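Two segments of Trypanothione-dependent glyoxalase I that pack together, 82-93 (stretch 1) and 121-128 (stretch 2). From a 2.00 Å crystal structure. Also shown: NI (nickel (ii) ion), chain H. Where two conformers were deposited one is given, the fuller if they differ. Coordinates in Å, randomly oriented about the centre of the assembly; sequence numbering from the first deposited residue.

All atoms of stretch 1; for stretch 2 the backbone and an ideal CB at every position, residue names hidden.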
# COMPACT_ATOMS: atom_id res chain seq x y z
N ALA A 82 5.74 0.40 -3.81
CA ALA A 82 7.13 0.72 -4.08
C ALA A 82 7.96 0.18 -2.95
O ALA A 82 7.59 0.30 -1.78
CB ALA A 82 7.30 2.22 -4.18
N ILE A 83 9.10 -0.41 -3.31
CA ILE A 83 10.01 -1.01 -2.36
C ILE A 83 11.38 -0.37 -2.56
O ILE A 83 11.86 -0.32 -3.68
CB ILE A 83 10.07 -2.54 -2.56
CG1 ILE A 83 8.67 -3.15 -2.29
CG2 ILE A 83 11.18 -3.17 -1.69
CD1 ILE A 83 8.58 -4.64 -2.60
N GLY A 84 11.98 0.11 -1.47
CA GLY A 84 13.32 0.66 -1.47
C GLY A 84 14.39 -0.41 -1.33
O GLY A 84 14.37 -1.20 -0.37
N VAL A 85 15.34 -0.41 -2.27
CA VAL A 85 16.41 -1.39 -2.29
C VAL A 85 17.78 -0.70 -2.38
O VAL A 85 17.85 0.52 -2.49
CB VAL A 85 16.22 -2.40 -3.44
CG1 VAL A 85 14.86 -3.09 -3.32
CG2 VAL A 85 16.36 -1.73 -4.81
N GLU A 86 18.84 -1.50 -2.29
CA GLU A 86 20.21 -0.98 -2.38
C GLU A 86 20.75 -0.97 -3.81
O GLU A 86 21.63 -0.15 -4.15
CB GLU A 86 21.16 -1.82 -1.51
CG GLU A 86 20.90 -1.71 -0.01
CD GLU A 86 21.98 -2.36 0.84
OE1 GLU A 86 23.11 -2.54 0.34
OE2 GLU A 86 21.69 -2.67 2.01
N ASP A 87 20.26 -1.92 -4.62
CA ASP A 87 20.77 -2.12 -5.98
C ASP A 87 19.61 -2.61 -6.86
O ASP A 87 19.18 -3.82 -6.81
CB ASP A 87 21.95 -3.10 -6.00
CG ASP A 87 22.74 -3.05 -7.30
OD1 ASP A 87 22.14 -2.67 -8.34
OD2 ASP A 87 23.94 -3.40 -7.28
N VAL A 88 19.09 -1.66 -7.65
CA VAL A 88 17.98 -1.97 -8.53
C VAL A 88 18.42 -2.85 -9.68
O VAL A 88 17.75 -3.83 -10.01
CB VAL A 88 17.32 -0.68 -9.09
CG1 VAL A 88 16.15 -1.02 -10.02
CG2 VAL A 88 16.87 0.21 -7.96
N LYS A 89 19.57 -2.52 -10.27
CA LYS A 89 20.04 -3.24 -11.44
C LYS A 89 20.26 -4.70 -11.06
O LYS A 89 19.81 -5.61 -11.78
CB LYS A 89 21.34 -2.61 -11.97
CG LYS A 89 21.98 -3.32 -13.17
CD LYS A 89 23.46 -2.94 -13.33
CE LYS A 89 24.14 -3.68 -14.46
NZ LYS A 89 23.90 -3.06 -15.80
N GLU A 90 20.91 -4.93 -9.91
CA GLU A 90 21.28 -6.28 -9.49
C GLU A 90 20.02 -7.10 -9.26
O GLU A 90 19.95 -8.29 -9.62
CB GLU A 90 22.16 -6.24 -8.23
CG GLU A 90 22.65 -7.59 -7.71
CD GLU A 90 23.66 -8.27 -8.62
OE1 GLU A 90 24.49 -7.57 -9.24
OE2 GLU A 90 23.62 -9.51 -8.69
N LEU A 91 19.01 -6.46 -8.68
CA LEU A 91 17.77 -7.12 -8.40
C LEU A 91 17.08 -7.52 -9.72
O LEU A 91 16.66 -8.67 -9.88
CB LEU A 91 16.89 -6.22 -7.52
CG LEU A 91 15.59 -6.80 -6.96
CD1 LEU A 91 15.81 -8.16 -6.31
CD2 LEU A 91 15.01 -5.81 -5.97
N VAL A 92 16.96 -6.51 -10.62
CA VAL A 92 16.24 -6.69 -11.89
C VAL A 92 16.85 -7.83 -12.68
O VAL A 92 16.11 -8.64 -13.26
CB VAL A 92 16.22 -5.39 -12.75
CG1 VAL A 92 15.71 -5.67 -14.17
CG2 VAL A 92 15.34 -4.32 -12.09
N ALA A 93 18.18 -7.88 -12.70
CA ALA A 93 18.89 -8.99 -13.30
C ALA A 93 18.38 -10.30 -12.66
O ALA A 93 17.87 -11.23 -13.36
CB ALA A 93 20.43 -8.82 -13.12
N UNK A 121 1.72 -4.41 -10.35
CA UNK A 121 3.00 -3.73 -10.53
C UNK A 121 3.72 -3.43 -9.23
O UNK A 121 3.11 -3.07 -8.22
CB UNK A 121 2.78 -2.42 -11.30
N UNK A 122 5.03 -3.63 -9.25
CA UNK A 122 5.88 -3.27 -8.12
C UNK A 122 6.98 -2.33 -8.63
O UNK A 122 7.66 -2.63 -9.62
CB UNK A 122 6.48 -4.51 -7.46
N UNK A 123 7.13 -1.20 -7.95
CA UNK A 123 8.17 -0.24 -8.26
C UNK A 123 9.37 -0.49 -7.36
O UNK A 123 9.25 -0.46 -6.14
CB UNK A 123 7.66 1.19 -8.10
N UNK A 124 10.52 -0.74 -7.98
CA UNK A 124 11.77 -0.90 -7.28
C UNK A 124 12.54 0.40 -7.36
O UNK A 124 12.78 0.92 -8.46
CB UNK A 124 12.58 -2.06 -7.86
N UNK A 125 12.92 0.93 -6.21
CA UNK A 125 13.60 2.20 -6.12
C UNK A 125 14.90 2.09 -5.35
O UNK A 125 14.96 1.44 -4.32
CB UNK A 125 12.69 3.24 -5.47
N UNK A 126 15.93 2.75 -5.84
CA UNK A 126 17.13 2.92 -5.04
C UNK A 126 16.79 3.84 -3.87
O UNK A 126 16.54 5.04 -4.05
CB UNK A 126 18.28 3.48 -5.88
N UNK A 127 16.76 3.28 -2.66
CA UNK A 127 16.16 3.99 -1.53
C UNK A 127 16.97 5.20 -1.13
O UNK A 127 16.39 6.23 -0.77
CB UNK A 127 16.01 3.05 -0.33
N UNK A 128 18.30 5.07 -1.20
CA UNK A 128 19.20 6.17 -0.88
C UNK A 128 18.81 7.39 -1.70
O UNK A 128 18.43 8.44 -1.14
CB UNK A 128 20.66 5.78 -1.14
NI NI H . 5.60 5.16 -6.80

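Strand 121-126 runs parallel to strand 82-85, with axes 4.7 Å apart at closest approach and 30° between their directions, so side chains should alternate between two faces of the sheet. Helix 88-93 lies across one of them.

Position 121 has extended backbone angles, and its ideal CB has nothing of stretch 1 within 5.5 Å. Almost any residue would suit; it is Tyr-121, which makes no contact here.

At 122 the CB points sideways, 5.3 Å from Ile-83 CD1. A branched or long apolar side chain could reach that methyl. Ile-122 does, its CG2 lying 4.0 Å from Ile-83 CD1.

Position 123 shares a face with Ala-82, whose CB is 4.1 Å from the ideal CB. The visible nickel lies on this side, favouring a ligand such as Glu, Asp or His. The residue is Glu-123: with chi1 and chi2 both t it extends to place OE1 2.2 Å from NI. Its backbone O accepts from Ile-83 N at 2.8 Å (164°).

Position 124 turns to the face of Ile-83. Its ideal CB is 4.3 Å from Val-88 CG1 and 4.8 Å from Leu-91 CD2, an apolar setting between strand and helix that would suit Leu, Ile or Met. Leu-124 covers it: CD1 lies 3.9 Å from Leu-91 CD2 and 4.2 Å from Val-92 CG2, and CD2 lies 4.5 Å from Ile-83 CB.

Position 125 returns to the face of Ala-82, beside Gly-84, whose CA is 4.8 Å from the ideal CB. With no side chain on Gly-84, several apolar residues could fit. Leu-125 sends CD1 to 4.2 Å from Ala-82 CB. Its N donates to Ile-83 O (3.0 Å), and its O accepts from Val-85 N (2.8 Å, 170°).

At 126 the CB points sideways, 4.1 Å from Val-88 CG2, and helical angles begin at the next residue. Asn, Asp, Ser or Thr would suit such an N-cap position. It is Asn-126, whose CA also makes a CA-H...O contact with Val-85 O at 3.6 Å.

The CB of 127 points toward stretch 1, 3.8 Å from Gly-84 CA; a slender, extended side chain would suit. Glu-127 passes close to the glycine, where an ideal CB on Gly-84 would clash with Glu-127 OE1 at 2.9 Å. Its N donates to Val-85 O (3.0 Å, 173°).

The ideal CB of 128 has nothing of stretch 1 within 5.5 Å, permitting a long polar residue. Lys-128 points its CB sideways and makes no contact with stretch 1, while water 1 bridges its N (3.0 Å) and Val-85 O (2.8 Å).

Stretch 2 121-128: YIELLNEK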
# COMPACT_ATOMS: atom_id res chain seq x y z
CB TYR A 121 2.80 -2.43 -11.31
CG TYR A 121 2.44 -2.68 -12.74
CD1 TYR A 121 1.14 -2.55 -13.19
CD2 TYR A 121 3.41 -3.07 -13.66
CE1 TYR A 121 0.81 -2.77 -14.53
CE2 TYR A 121 3.09 -3.31 -14.99
CZ TYR A 121 1.80 -3.16 -15.42
OH TYR A 121 1.51 -3.41 -16.75
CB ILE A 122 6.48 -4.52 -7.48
CG1 ILE A 122 5.39 -5.32 -6.77
CG2 ILE A 122 7.60 -4.15 -6.49
CD1 ILE A 122 5.57 -6.79 -6.90
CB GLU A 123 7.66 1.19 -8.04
CG GLU A 123 8.60 2.28 -8.55
CD GLU A 123 8.01 3.67 -8.37
OE1 GLU A 123 7.40 3.93 -7.33
OE2 GLU A 123 8.16 4.50 -9.27
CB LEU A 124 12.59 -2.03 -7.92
CG LEU A 124 11.88 -3.38 -7.95
CD1 LEU A 124 12.72 -4.38 -8.75
CD2 LEU A 124 11.65 -3.87 -6.53
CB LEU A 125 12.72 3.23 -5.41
CG LEU A 125 11.42 3.61 -6.10
CD1 LEU A 125 10.66 4.56 -5.20
CD2 LEU A 125 11.68 4.24 -7.46
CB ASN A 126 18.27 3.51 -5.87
CG ASN A 126 19.57 3.54 -5.10
OD1 ASN A 126 20.49 2.76 -5.37
ND2 ASN A 126 19.64 4.42 -4.11
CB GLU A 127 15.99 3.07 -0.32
CG GLU A 127 15.44 3.79 0.90
CD GLU A 127 15.09 2.85 2.06
OE1 GLU A 127 15.23 1.61 1.92
OE2 GLU A 127 14.68 3.37 3.11
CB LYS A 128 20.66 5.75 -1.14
CG LYS A 128 21.72 6.71 -0.63
CD LYS A 128 23.12 6.17 -0.95
CE LYS A 128 24.23 7.17 -0.59
NZ LYS A 128 24.18 8.41 -1.42
O HOH W 1 19.70 2.40 -1.46
O HOH W 2 6.84 6.61 -7.14
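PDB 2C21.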